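Local coordinates for protein TRAP dicarboxylate transporter, DctP subunit (Ochrobactrum anthropi, PDB 4P47) that probably binds a small solute, likely a carboxylate, in the periplasm and delivers it to a TRAP transporter of the bacterial inner membrane, at residues G140-R152 with A264-R276. Numbering follows the deposited sequence.
Sequences GLIGLAYWELGFR and AVEARDYQRKVSR
The Q271 amide grips the backbone of E148 with both its atoms. Q271 OE1 accepts from E148 N at 2.9 Å in a nearly straight bond (173°). Q271 NE2 donates to E148 O at 3.0 Å and lies in the plane of that carbonyl. The Q271 chain bends at chi2 (-83°), which brings the amide to the E148 backbone, with its plane nearly parallel to the W147 ring (10° apart). Q271 CB lies over the rim of one face of the indole, and Q271 CG touches CE3. The pyrrole end of W147 reaches the helix, where W147 NE1 makes a weak hydrogen bond to A264 O at 3.3 Å, in the ring plane at its edge. CZ2 rests on the methyl of A267. The fold is that of a TRAP solute-binding protein: strand 141-156 is a long sheet strand paired antiparallel with 229-245, and segment 264-276 of helix 254-288 runs nearly parallel to strand 141-152. Farther along, the carboxylate of E148 has two partners on the helix, S275 and R276. S275 OG donates to the anti lone pair of E148 OE2 at 3.0 Å. R276 NH2 forms a salt bridge to E148 OE1 at 2.9 Å, coming from above the carboxylate plane. OE1 also bonds Y237 OH, and R276 NH2 pairs with D121. Two waters, one held weakly by S275 OG, link it to L149 O. At the other end, R268 CG and CD press on Y146 O, and one water joins R268 NH1 to Y146 N. The R272 guanidinium passes with one face over Y146 O; R272 also forms salt bridges with D121 and D125. A264 CB packs against L144 CB at 4.0 Å and also meets the methyl of A145.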
ATOM      1  N   GLY A 140     -15.503 -12.164   8.950  1.00 10.68           N
ATOM      2  CA  GLY A 140     -16.059 -12.646   7.703  1.00 11.73           C
ATOM      3  C   GLY A 140     -15.136 -12.556   6.496  1.00 10.53           C
ATOM      4  O   GLY A 140     -15.610 -12.671   5.361  1.00 10.99           O
ATOM      5  N   LEU A 141     -13.838 -12.418   6.739  1.00 10.45           N
ATOM      6  CA  LEU A 141     -12.820 -12.240   5.690  1.00  9.07           C
ATOM      7  C   LEU A 141     -11.693 -13.246   5.874  1.00  9.69           C
ATOM      8  O   LEU A 141     -11.336 -13.568   6.999  1.00 10.53           O
ATOM      9  CB  LEU A 141     -12.256 -10.825   5.775  1.00  9.72           C
ATOM     10  CG  LEU A 141     -13.275  -9.713   5.507  1.00  9.77           C
ATOM     11  CD1 LEU A 141     -12.729  -8.379   5.950  1.00 11.14           C
ATOM     12  CD2 LEU A 141     -13.662  -9.669   4.011  1.00 10.51           C
ATOM     13  N   ILE A 142     -11.126 -13.725   4.775  1.00  8.83           N
ATOM     14  CA  ILE A 142      -9.945 -14.567   4.805  1.00  9.65           C
ATOM     15  C   ILE A 142      -8.840 -13.865   4.017  1.00  8.18           C
ATOM     16  O   ILE A 142      -9.016 -13.550   2.825  1.00  8.29           O
ATOM     17  CB  ILE A 142     -10.226 -15.923   4.115  1.00  8.76           C
ATOM     18  CG1 ILE A 142     -11.434 -16.620   4.757  1.00 12.39           C
ATOM     19  CG2 ILE A 142      -8.999 -16.825   4.134  1.00 10.28           C
ATOM     20  CD1 ILE A 142     -11.261 -17.003   6.215  1.00 11.68           C
ATOM     21  N   GLY A 143      -7.694 -13.650   4.652  1.00  7.24           N
ATOM     22  CA  GLY A 143      -6.538 -13.074   3.977  1.00  6.83           C
ATOM     23  C   GLY A 143      -5.723 -14.136   3.261  1.00  6.95           C
ATOM     24  O   GLY A 143      -5.424 -15.203   3.805  1.00 10.15           O
ATOM     25  N   LEU A 144      -5.361 -13.890   2.017  1.00  6.30           N
ATOM     26  CA  LEU A 144      -4.608 -14.856   1.222  1.00  6.76           C
ATOM     27  C   LEU A 144      -3.133 -14.489   1.027  1.00  8.16           C
ATOM     28  O   LEU A 144      -2.261 -15.353   1.097  1.00 10.70           O
ATOM     29  CB  LEU A 144      -5.285 -15.029  -0.139  1.00  7.94           C
ATOM     30  CG  LEU A 144      -6.690 -15.618  -0.114  1.00  8.05           C
ATOM     31  CD1 LEU A 144      -7.299 -15.571  -1.498  1.00  9.78           C
ATOM     32  CD2 LEU A 144      -6.653 -17.070   0.409  1.00 10.63           C
ATOM     33  N   ALA A 145      -2.837 -13.217   0.783  1.00  7.92           N
ATOM     34  CA  ALA A 145      -1.481 -12.769   0.485  1.00  7.32           C
ATOM     35  C   ALA A 145      -1.462 -11.256   0.533  1.00  6.55           C
ATOM     36  O   ALA A 145      -2.511 -10.606   0.444  1.00  6.61           O
ATOM     37  CB  ALA A 145      -1.027 -13.252  -0.893  1.00  8.45           C
ATOM     38  N   TYR A 146      -0.269 -10.703   0.683  1.00  5.69           N
ATOM     39  CA  TYR A 146      -0.043  -9.289   0.490  1.00  6.70           C
ATOM     40  C   TYR A 146       0.630  -9.060  -0.855  1.00  7.65           C
ATOM     41  O   TYR A 146       1.594  -9.743  -1.200  1.00  7.90           O
ATOM     42  CB  TYR A 146       0.827  -8.710   1.612  1.00  7.86           C
ATOM     43  CG  TYR A 146       0.195  -8.776   2.967  1.00  5.57           C
ATOM     44  CD1 TYR A 146      -0.734  -7.832   3.359  1.00  6.16           C
ATOM     45  CD2 TYR A 146       0.527  -9.769   3.872  1.00  6.99           C
ATOM     46  CE1 TYR A 146      -1.336  -7.878   4.602  1.00  6.56           C
ATOM     47  CE2 TYR A 146      -0.055  -9.807   5.120  1.00  6.02           C
ATOM     48  CZ  TYR A 146      -0.974  -8.859   5.481  1.00  6.49           C
ATOM     49  OH  TYR A 146      -1.574  -8.877   6.732  1.00  8.35           O
ATOM     50  N   TRP A 147       0.089  -8.116  -1.619  1.00  6.34           N
ATOM     51  CA  TRP A 147       0.692  -7.667  -2.867  1.00  6.42           C
ATOM     52  C   TRP A 147       1.143  -6.209  -2.649  1.00  6.28           C
ATOM     53  O   TRP A 147       1.040  -5.689  -1.529  1.00  6.73           O
ATOM     54  CB  TRP A 147      -0.316  -7.744  -4.008  1.00  5.62           C
ATOM     55  CG  TRP A 147      -0.752  -9.125  -4.438  1.00  6.21           C
ATOM     56  CD1 TRP A 147      -0.401 -10.325  -3.900  1.00  6.76           C
ATOM     57  CD2 TRP A 147      -1.640  -9.406  -5.510  1.00  5.22           C
ATOM     58  NE1 TRP A 147      -1.009 -11.347  -4.598  1.00  6.43           N
ATOM     59  CE2 TRP A 147      -1.787 -10.795  -5.586  1.00  5.73           C
ATOM     60  CE3 TRP A 147      -2.355  -8.597  -6.411  1.00  6.88           C
ATOM     61  CZ2 TRP A 147      -2.619 -11.396  -6.531  1.00  6.38           C
ATOM     62  CZ3 TRP A 147      -3.155  -9.187  -7.348  1.00  6.85           C
ATOM     63  CH2 TRP A 147      -3.301 -10.568  -7.393  1.00  7.02           C
ATOM     64  N   GLU A 148       1.670  -5.561  -3.680  1.00  7.82           N
ATOM     65  CA  GLU A 148       2.204  -4.209  -3.507  1.00  8.03           C
ATOM     66  C   GLU A 148       1.367  -3.163  -4.210  1.00  8.02           C
ATOM     67  O   GLU A 148       1.025  -3.338  -5.371  1.00  8.86           O
ATOM     68  CB  GLU A 148       3.619  -4.138  -4.066  1.00  9.04           C
ATOM     69  CG  GLU A 148       4.219  -2.726  -4.052  1.00  9.72           C
ATOM     70  CD  GLU A 148       5.713  -2.741  -4.268  1.00 11.02           C
ATOM     71  OE1 GLU A 148       6.418  -2.870  -3.253  1.00 11.37           O
ATOM     72  OE2 GLU A 148       6.156  -2.616  -5.438  1.00 14.13           O
ATOM     73  N   LEU A 149       1.055  -2.060  -3.527  1.00  7.65           N
ATOM     74  CA  LEU A 149       0.713  -0.823  -4.223  1.00  7.93           C
ATOM     75  C   LEU A 149       1.983   0.012  -4.360  1.00  7.40           C
ATOM     76  O   LEU A 149       2.487   0.203  -5.459  1.00 10.15           O
ATOM     77  CB  LEU A 149      -0.409  -0.054  -3.516  1.00  8.94           C
ATOM     78  CG  LEU A 149      -1.050   1.079  -4.308  1.00  9.32           C
ATOM     79  CD1 LEU A 149      -0.141   2.278  -4.377  1.00 13.23           C
ATOM     80  CD2 LEU A 149      -1.458   0.665  -5.709  1.00 14.74           C
ATOM     81  N   GLY A 150       2.550   0.448  -3.245  1.00  7.62           N
ATOM     82  CA  GLY A 150       3.835   1.118  -3.301  1.00  9.73           C
ATOM     83  C   GLY A 150       4.083   2.098  -2.174  1.00  6.17           C
ATOM     84  O   GLY A 150       3.247   2.300  -1.296  1.00  7.09           O
ATOM     85  N   PHE A 151       5.244   2.729  -2.224  1.00  6.53           N
ATOM     86  CA  PHE A 151       5.559   3.800  -1.295  1.00  5.81           C
ATOM     87  C   PHE A 151       4.781   5.073  -1.601  1.00  5.70           C
ATOM     88  O   PHE A 151       4.473   5.402  -2.747  1.00  6.95           O
ATOM     89  CB  PHE A 151       7.073   4.103  -1.322  1.00  7.85           C
ATOM     90  CG  PHE A 151       7.899   3.022  -0.697  1.00  8.46           C
ATOM     91  CD1 PHE A 151       7.969   2.892   0.679  1.00  8.37           C
ATOM     92  CD2 PHE A 151       8.555   2.099  -1.488  1.00 10.06           C
ATOM     93  CE1 PHE A 151       8.699   1.859   1.237  1.00  8.87           C
ATOM     94  CE2 PHE A 151       9.283   1.085  -0.930  1.00  9.78           C
ATOM     95  CZ  PHE A 151       9.340   0.959   0.426  1.00 10.42           C
ATOM     96  N   ARG A 152       4.489   5.801  -0.534  1.00  5.96           N
ATOM     97  CA  ARG A 152       3.979   7.157  -0.636  1.00  5.91           C
ATOM     98  C   ARG A 152       5.117   8.140  -0.474  1.00  6.49           C
ATOM     99  O   ARG A 152       5.866   8.067   0.506  1.00  6.59           O
ATOM    100  CB  ARG A 152       2.900   7.403   0.422  1.00  6.88           C
ATOM    101  CG  ARG A 152       1.805   6.354   0.392  1.00  5.98           C
ATOM    102  CD  ARG A 152       0.662   6.689   1.300  1.00  6.39           C
ATOM    103  NE  ARG A 152      -0.104   7.844   0.835  1.00  5.94           N
ATOM    104  CZ  ARG A 152      -1.080   7.814  -0.055  1.00  6.28           C
ATOM    105  NH1 ARG A 152      -1.445   6.686  -0.625  1.00  6.42           N
ATOM    106  NH2 ARG A 152      -1.698   8.936  -0.357  1.00  6.54           N
ATOM    107  N   ALA A 264      -2.444 -17.349  -5.248  1.00  6.03           N
ATOM    108  CA  ALA A 264      -2.283 -16.041  -4.618  1.00  6.87           C
ATOM    109  C   ALA A 264      -0.825 -15.734  -4.307  1.00  6.87           C
ATOM    110  O   ALA A 264      -0.366 -14.598  -4.513  1.00  6.36           O
ATOM    111  CB  ALA A 264      -3.096 -15.968  -3.353  1.00  7.55           C
ATOM    112  N   VAL A 265      -0.076 -16.711  -3.816  1.00  7.68           N
ATOM    113  CA  VAL A 265       1.317 -16.444  -3.439  1.00  9.06           C
ATOM    114  C   VAL A 265       2.237 -16.432  -4.655  1.00  8.55           C
ATOM    115  O   VAL A 265       3.193 -15.663  -4.689  1.00  9.65           O
ATOM    116  CB  VAL A 265       1.856 -17.407  -2.331  1.00 12.13           C
ATOM    117  CG1 VAL A 265       1.046 -17.245  -1.071  1.00 11.58           C
ATOM    118  CG2 VAL A 265       1.882 -18.849  -2.786  1.00 17.79           C
ATOM    119  N   GLU A 266       1.965 -17.262  -5.673  1.00  7.81           N
ATOM    120  CA  GLU A 266       2.726 -17.209  -6.890  1.00  7.90           C
ATOM    121  C   GLU A 266       2.456 -15.867  -7.600  1.00  7.90           C
ATOM    122  O   GLU A 266       3.386 -15.195  -8.058  1.00  9.01           O
ATOM    123  CB  GLU A 266       2.422 -18.417  -7.797  1.00  9.83           C
ATOM    124  CG  GLU A 266       3.278 -18.435  -9.061  1.00 11.07           C
ATOM    125  CD  GLU A 266       3.041 -19.626  -9.966  1.00 13.40           C
ATOM    126  OE1 GLU A 266       2.293 -20.546  -9.596  1.00 12.57           O
ATOM    127  OE2 GLU A 266       3.595 -19.589 -11.086  1.00 18.54           O
ATOM    128  N   ALA A 267       1.195 -15.443  -7.665  1.00  7.20           N
ATOM    129  CA  ALA A 267       0.870 -14.172  -8.301  1.00  6.94           C
ATOM    130  C   ALA A 267       1.486 -13.003  -7.534  1.00  6.96           C
ATOM    131  O   ALA A 267       1.886 -12.018  -8.132  1.00  7.92           O
ATOM    132  CB  ALA A 267      -0.627 -13.992  -8.445  1.00  7.73           C
ATOM    133  N   ARG A 268       1.564 -13.115  -6.221  1.00  6.76           N
ATOM    134  CA  ARG A 268       2.193 -12.098  -5.390  1.00  6.78           C
ATOM    135  C   ARG A 268       3.598 -11.766  -5.851  1.00  6.65           C
ATOM    136  O   ARG A 268       3.941 -10.596  -6.040  1.00  7.13           O
ATOM    137  CB  ARG A 268       2.241 -12.567  -3.933  1.00  6.92           C
ATOM    138  CG  ARG A 268       3.115 -11.726  -3.019  1.00  7.28           C
ATOM    139  CD  ARG A 268       3.315 -12.405  -1.691  1.00  6.38           C
ATOM    140  NE  ARG A 268       4.298 -13.485  -1.807  1.00  7.40           N
ATOM    141  CZ  ARG A 268       4.511 -14.409  -0.889  1.00  9.03           C
ATOM    142  NH1 ARG A 268       3.805 -14.451   0.220  1.00  9.34           N
ATOM    143  NH2 ARG A 268       5.441 -15.326  -1.116  1.00 11.74           N
ATOM    144  N   ASP A 269       4.432 -12.788  -6.019  1.00  6.70           N
ATOM    145  CA  ASP A 269       5.840 -12.538  -6.324  1.00 10.71           C
ATOM    146  C   ASP A 269       5.953 -11.886  -7.694  1.00  9.65           C
ATOM    147  O   ASP A 269       6.757 -10.965  -7.913  1.00  9.74           O
ATOM    148  CB  ASP A 269       6.658 -13.825  -6.316  1.00 11.19           C
ATOM    149  CG  ASP A 269       6.677 -14.507  -4.968  1.00 16.20           C
ATOM    150  OD1 ASP A 269       6.303 -13.884  -3.955  1.00 11.30           O
ATOM    151  OD2 ASP A 269       7.095 -15.699  -4.946  1.00 18.02           O
ATOM    152  N   TYR A 270       5.122 -12.336  -8.624  1.00  8.94           N
ATOM    153  CA  TYR A 270       5.082 -11.779  -9.958  1.00  8.73           C
ATOM    154  C   TYR A 270       4.577 -10.332  -9.942  1.00  8.23           C
ATOM    155  O   TYR A 270       5.133  -9.465 -10.620  1.00 10.04           O
ATOM    156  CB  TYR A 270       4.165 -12.665 -10.823  1.00  9.70           C
ATOM    157  CG  TYR A 270       3.748 -12.114 -12.153  1.00 11.63           C
ATOM    158  CD1 TYR A 270       4.574 -12.197 -13.266  1.00 14.99           C
ATOM    159  CD2 TYR A 270       2.508 -11.540 -12.305  1.00 14.63           C
ATOM    160  CE1 TYR A 270       4.163 -11.688 -14.502  1.00 14.37           C
ATOM    161  CE2 TYR A 270       2.094 -11.049 -13.503  1.00 16.10           C
ATOM    162  CZ  TYR A 270       2.909 -11.115 -14.595  1.00 12.76           C
ATOM    163  OH  TYR A 270       2.436 -10.605 -15.788  1.00 20.00           O
ATOM    164  N   GLN A 271       3.510 -10.083  -9.193  1.00  8.20           N
ATOM    165  CA  GLN A 271       2.894  -8.756  -9.130  1.00  6.31           C
ATOM    166  C   GLN A 271       3.903  -7.731  -8.589  1.00  8.28           C
ATOM    167  O   GLN A 271       3.995  -6.596  -9.075  1.00  8.14           O
ATOM    168  CB  GLN A 271       1.643  -8.783  -8.242  1.00  9.34           C
ATOM    169  CG  GLN A 271       0.835  -7.496  -8.269  1.00  7.20           C
ATOM    170  CD  GLN A 271       1.354  -6.418  -7.338  1.00  8.50           C
ATOM    171  OE1 GLN A 271       1.958  -6.697  -6.314  1.00  8.36           O
ATOM    172  NE2 GLN A 271       1.093  -5.167  -7.688  1.00  8.38           N
ATOM    173  N   ARG A 272       4.670  -8.115  -7.579  1.00  7.24           N
ATOM    174  CA  ARG A 272       5.634  -7.216  -6.964  1.00  7.32           C
ATOM    175  C   ARG A 272       6.733  -6.896  -7.972  1.00  9.59           C
ATOM    176  O   ARG A 272       7.175  -5.753  -8.068  1.00  8.82           O
ATOM    177  CB  ARG A 272       6.213  -7.857  -5.707  1.00  9.85           C
ATOM    178  CG  ARG A 272       5.264  -7.848  -4.524  1.00  8.33           C
ATOM    179  CD  ARG A 272       5.771  -8.773  -3.454  1.00  8.39           C
ATOM    180  NE  ARG A 272       5.034  -8.663  -2.218  1.00  7.37           N
ATOM    181  CZ  ARG A 272       5.251  -9.452  -1.165  1.00  8.38           C
ATOM    182  NH1 ARG A 272       6.096 -10.473  -1.256  1.00  8.21           N
ATOM    183  NH2 ARG A 272       4.590  -9.265  -0.035  1.00  8.12           N
ATOM    184  N   LYS A 273       7.181  -7.882  -8.743  1.00  8.81           N
ATOM    185  CA  LYS A 273       8.180  -7.612  -9.773  1.00  8.92           C
ATOM    186  C   LYS A 273       7.657  -6.644 -10.835  1.00 12.05           C
ATOM    187  O   LYS A 273       8.362  -5.715 -11.250  1.00 10.64           O
ATOM    188  CB  LYS A 273       8.632  -8.903 -10.444  1.00 15.98           C
ATOM    189  CG  LYS A 273       9.626  -9.682  -9.635  1.00 17.57           C
ATOM    190  CD  LYS A 273       9.864 -11.046 -10.268  1.00 24.98           C
ATOM    191  CE  LYS A 273      10.026 -10.945 -11.785  1.00 33.42           C
ATOM    192  NZ  LYS A 273       9.826 -12.258 -12.451  1.00 45.87           N
ATOM    193  N   VAL A 274       6.424  -6.844 -11.280  1.00 10.58           N
ATOM    194  CA  VAL A 274       5.827  -5.978 -12.276  1.00 11.10           C
ATOM    195  C   VAL A 274       5.694  -4.566 -11.714  1.00  9.03           C
ATOM    196  O   VAL A 274       5.989  -3.570 -12.389  1.00 10.07           O
ATOM    197  CB  VAL A 274       4.435  -6.502 -12.731  1.00 11.57           C
ATOM    198  CG1 VAL A 274       3.691  -5.462 -13.547  1.00 11.27           C
ATOM    199  CG2 VAL A 274       4.598  -7.794 -13.523  1.00 12.60           C
ATOM    200  N   SER A 275       5.273  -4.482 -10.467  1.00  8.89           N
ATOM    201  CA  SER A 275       5.109  -3.193  -9.827  1.00  9.58           C
ATOM    202  C   SER A 275       6.430  -2.425  -9.784  1.00  9.30           C
ATOM    203  O   SER A 275       6.499  -1.229 -10.042  1.00  8.85           O
ATOM    204  CB  SER A 275       4.584  -3.412  -8.418  1.00  9.36           C
ATOM    205  OG  SER A 275       4.396  -2.163  -7.770  1.00 11.81           O
ATOM    206  N   ARG A 276       7.490  -3.115  -9.422  1.00  9.17           N
ATOM    207  CA  ARG A 276       8.767  -2.453  -9.265  1.00  9.51           C
ATOM    208  C   ARG A 276       9.388  -2.073 -10.600  1.00 10.46           C
ATOM    209  O   ARG A 276      10.039  -1.026 -10.704  1.00 10.52           O
ATOM    210  CB  ARG A 276       9.689  -3.320  -8.399  1.00 10.59           C
ATOM    211  CG  ARG A 276       9.228  -3.307  -6.943  1.00 10.22           C
ATOM    212  CD  ARG A 276       9.608  -4.538  -6.095  1.00 10.33           C
ATOM    213  NE  ARG A 276       8.751  -4.542  -4.906  1.00  9.74           N
ATOM    214  CZ  ARG A 276       8.740  -5.463  -3.945  1.00  9.69           C
ATOM    215  NH1 ARG A 276       9.564  -6.496  -3.985  1.00 11.71           N
ATOM    216  NH2 ARG A 276       7.904  -5.358  -2.936  1.00 10.04           N
TER
HETATM  217  O   HOH W   1       2.058 -12.375   1.401  1.00  8.49           O
HETATM  218  O   HOH W   2       3.403  -6.811  -0.677  1.00 18.49           O
HETATM  219  O   HOH W   3       4.889   1.007  -6.731  1.00 16.44           O
HETATM  220  O   HOH W   4       1.731  -1.192  -7.928  1.00 16.94           O